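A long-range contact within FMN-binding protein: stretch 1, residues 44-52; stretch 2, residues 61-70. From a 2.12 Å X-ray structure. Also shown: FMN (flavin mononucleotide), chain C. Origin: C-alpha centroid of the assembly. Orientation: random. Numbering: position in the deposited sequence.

Stretch 1, residues 44-52: VNIAVISVL
Stretch 2 61-70: ICARFGADKT

Stretch 1 runs as a strand through 44-48, then loosens before L52; stretch 2 is a strand at 61-64, a turn, and a helix from D68. Their CA register runs in opposite order, from N45-T70 (6.7 Å between CA atoms) to L52-C62 (4.6 Å), with an antiparallel bridge at L52-C62, and FMN links both along the way.

V44, I46 and V48 leave stretch 2 untouched. N45 (chi1 t) points toward it: N45 ND2 donates to FMN O3P at 2.7 Å and lies 3.8 Å from K69 CB, while T70 N and OG1 (chi1 m) both donate to FMN O2P, so the phosphate joins strand to helix start. A47 CB lies 3.3 Å from T70 OG1. I49 (m, m) reaches two apolar partners, CG2 to C62 SG at 3.7 Å and CD1 to A67 CB at 3.8 Å; A67, with phi/psi 45/51, is the N-cap residue.

S50 N and V51 N donate to FMN N5 and O4. V51 (phi/psi -82/80, chi1 t) accepts a direct hydrogen bond from stretch 2, A63 N to V51 O at 3.1 Å and 168°. V51 CG1 meets A63 CB at 3.5 Å, and V51 CG2 meets the F65 ring edge at CE1, 3.8 Å. L52 (m, t) pairs with C62 in a non-hydrogen-bonded bridge, both side chains on one face, L52 CD2 to C62 CB 3.4 Å. The contact buries 458 Å² in all; I49, V51, L52, C62, A63 and F65 are buried, apolar side chains suiting a place without solvent.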

# COMPACT_ATOMS: atom_id res chain seq x y z
N VAL A 44 8.99 -6.12 1.17
CA VAL A 44 7.85 -5.28 1.51
C VAL A 44 6.55 -6.05 1.38
O VAL A 44 6.38 -6.87 0.49
CB VAL A 44 7.81 -4.03 0.59
CG1 VAL A 44 6.63 -3.12 0.93
CG2 VAL A 44 9.11 -3.25 0.67
N ASN A 45 5.64 -5.80 2.31
CA ASN A 45 4.30 -6.37 2.27
C ASN A 45 3.30 -5.24 2.37
O ASN A 45 3.64 -4.13 2.81
CB ASN A 45 4.07 -7.32 3.46
CG ASN A 45 2.81 -8.18 3.27
OD1 ASN A 45 2.54 -8.64 2.18
ND2 ASN A 45 2.06 -8.41 4.35
N ILE A 46 2.09 -5.54 1.93
CA ILE A 46 0.93 -4.66 2.05
C ILE A 46 -0.30 -5.54 2.36
O ILE A 46 -0.44 -6.67 1.85
CB ILE A 46 0.71 -3.83 0.80
CG1 ILE A 46 -0.45 -2.84 1.05
CG2 ILE A 46 0.49 -4.72 -0.42
CD1 ILE A 46 -0.65 -1.84 -0.03
N ALA A 47 -1.17 -5.04 3.22
CA ALA A 47 -2.36 -5.77 3.62
C ALA A 47 -3.49 -4.79 3.88
O ALA A 47 -3.25 -3.63 4.27
CB ALA A 47 -2.07 -6.60 4.89
N VAL A 48 -4.72 -5.25 3.65
CA VAL A 48 -5.91 -4.45 3.94
C VAL A 48 -6.13 -4.47 5.47
O VAL A 48 -6.19 -5.54 6.08
CB VAL A 48 -7.15 -4.98 3.22
CG1 VAL A 48 -8.36 -4.16 3.60
CG2 VAL A 48 -6.92 -4.95 1.70
N ILE A 49 -6.23 -3.28 6.06
CA ILE A 49 -6.38 -3.11 7.51
C ILE A 49 -7.29 -1.92 7.81
O ILE A 49 -6.86 -0.76 7.65
CB ILE A 49 -4.99 -2.81 8.17
CG1 ILE A 49 -3.99 -3.92 7.86
CG2 ILE A 49 -5.12 -2.62 9.68
CD1 ILE A 49 -4.44 -5.35 8.27
N SER A 50 -8.52 -2.18 8.23
CA SER A 50 -9.46 -1.09 8.52
C SER A 50 -9.99 -0.96 9.98
O SER A 50 -10.69 0.02 10.26
CB SER A 50 -10.64 -1.14 7.55
OG SER A 50 -11.48 -2.25 7.82
N VAL A 51 -9.71 -1.91 10.89
CA VAL A 51 -10.19 -1.74 12.29
C VAL A 51 -9.19 -0.82 13.01
O VAL A 51 -8.32 -1.27 13.78
CB VAL A 51 -10.38 -3.06 13.03
CG1 VAL A 51 -10.96 -2.79 14.43
CG2 VAL A 51 -11.32 -3.96 12.26
N LEU A 52 -9.34 0.48 12.76
CA LEU A 52 -8.39 1.51 13.22
C LEU A 52 -9.01 2.71 13.90
O LEU A 52 -10.18 3.05 13.67
CB LEU A 52 -7.66 2.12 12.02
CG LEU A 52 -6.83 1.30 11.06
CD1 LEU A 52 -6.30 2.25 10.01
CD2 LEU A 52 -5.69 0.57 11.80
N ILE A 61 -4.16 3.33 16.67
CA ILE A 61 -4.32 2.01 17.26
C ILE A 61 -5.06 1.16 16.25
O ILE A 61 -5.87 1.64 15.46
CB ILE A 61 -4.98 1.99 18.66
CG1 ILE A 61 -6.39 2.58 18.65
CG2 ILE A 61 -4.12 2.72 19.69
CD1 ILE A 61 -7.19 2.21 19.91
N CYS A 62 -4.78 -0.12 16.32
CA CYS A 62 -5.24 -1.04 15.33
C CYS A 62 -5.46 -2.42 15.94
O CYS A 62 -4.63 -2.89 16.75
CB CYS A 62 -4.11 -1.03 14.31
SG CYS A 62 -3.97 -2.36 13.21
N ALA A 63 -6.56 -3.06 15.57
CA ALA A 63 -6.87 -4.40 16.03
C ALA A 63 -6.10 -5.40 15.19
O ALA A 63 -6.16 -5.35 13.96
CB ALA A 63 -8.35 -4.68 15.91
N ARG A 64 -5.36 -6.29 15.83
CA ARG A 64 -4.69 -7.33 15.08
C ARG A 64 -5.38 -8.68 15.33
O ARG A 64 -5.31 -9.25 16.43
CB ARG A 64 -3.20 -7.36 15.42
CG ARG A 64 -2.40 -8.27 14.49
CD ARG A 64 -2.24 -9.61 15.11
NE ARG A 64 -1.84 -10.67 14.19
CZ ARG A 64 -1.25 -11.79 14.58
NH1 ARG A 64 -0.95 -11.98 15.86
NH2 ARG A 64 -0.92 -12.72 13.69
N PHE A 65 -6.10 -9.14 14.31
CA PHE A 65 -6.79 -10.43 14.35
C PHE A 65 -6.33 -11.37 13.22
O PHE A 65 -6.35 -12.59 13.41
CB PHE A 65 -8.32 -10.25 14.38
CG PHE A 65 -8.89 -9.45 13.24
CD1 PHE A 65 -8.99 -8.07 13.32
CD2 PHE A 65 -9.40 -10.09 12.11
CE1 PHE A 65 -9.55 -7.32 12.27
CE2 PHE A 65 -9.96 -9.36 11.05
CZ PHE A 65 -10.03 -7.98 11.13
N GLY A 66 -5.94 -10.83 12.07
CA GLY A 66 -5.38 -11.62 10.97
C GLY A 66 -3.98 -11.06 10.77
O GLY A 66 -3.17 -11.03 11.71
N ALA A 67 -3.70 -10.63 9.54
CA ALA A 67 -2.48 -9.90 9.25
C ALA A 67 -1.20 -10.46 9.86
O ALA A 67 -0.44 -9.72 10.47
CB ALA A 67 -2.68 -8.44 9.70
N ASP A 68 -0.95 -11.76 9.66
CA ASP A 68 0.22 -12.47 10.22
C ASP A 68 1.59 -11.97 9.75
O ASP A 68 2.47 -11.75 10.56
CB ASP A 68 0.14 -13.96 9.89
CG ASP A 68 -1.05 -14.67 10.55
OD1 ASP A 68 -1.58 -14.17 11.57
OD2 ASP A 68 -1.44 -15.74 10.04
N LYS A 69 1.76 -11.82 8.44
CA LYS A 69 3.03 -11.35 7.87
C LYS A 69 3.26 -9.88 8.26
O LYS A 69 4.35 -9.50 8.69
CB LYS A 69 3.02 -11.54 6.35
CG LYS A 69 4.33 -11.29 5.56
CD LYS A 69 5.47 -12.18 6.02
CE LYS A 69 6.22 -12.86 4.83
NZ LYS A 69 6.65 -11.92 3.79
N THR A 70 2.21 -9.07 8.12
CA THR A 70 2.22 -7.66 8.55
C THR A 70 2.70 -7.53 9.99
O THR A 70 3.58 -6.70 10.30
CB THR A 70 0.81 -7.07 8.43
OG1 THR A 70 0.44 -7.10 7.04
CG2 THR A 70 0.74 -5.63 8.92
N1 FMN C . -6.83 -7.77 9.59
C2 FMN C . -6.39 -7.22 10.79
O2 FMN C . -5.60 -7.85 11.50
N3 FMN C . -6.85 -5.97 11.18
C4 FMN C . -7.75 -5.26 10.39
O4 FMN C . -8.14 -4.15 10.78
C4A FMN C . -8.20 -5.83 9.19
N5 FMN C . -9.11 -5.15 8.37
C5A FMN C . -9.55 -5.70 7.18
C6 FMN C . -10.45 -4.98 6.38
C7 FMN C . -10.91 -5.52 5.18
C7M FMN C . -11.88 -4.73 4.35
C8 FMN C . -10.46 -6.78 4.75
C8M FMN C . -10.93 -7.37 3.45
C9 FMN C . -9.55 -7.49 5.54
C9A FMN C . -9.09 -6.96 6.77
N10 FMN C . -8.18 -7.64 7.58
C10 FMN C . -7.74 -7.09 8.79
C1' FMN C . -7.66 -9.01 7.19
C2' FMN C . -6.28 -8.98 6.55
O2' FMN C . -6.26 -8.09 5.45
C3' FMN C . -5.88 -10.40 6.14
O3' FMN C . -5.63 -11.15 7.31
C4' FMN C . -4.68 -10.46 5.20
O4' FMN C . -4.55 -11.76 4.66
C5' FMN C . -3.37 -10.12 5.90
O5' FMN C . -2.32 -10.12 4.96
P FMN C . -0.80 -10.47 5.38
O1P FMN C . -0.65 -11.93 5.72
O2P FMN C . -0.34 -9.66 6.58
O3P FMN C . -0.02 -10.18 4.14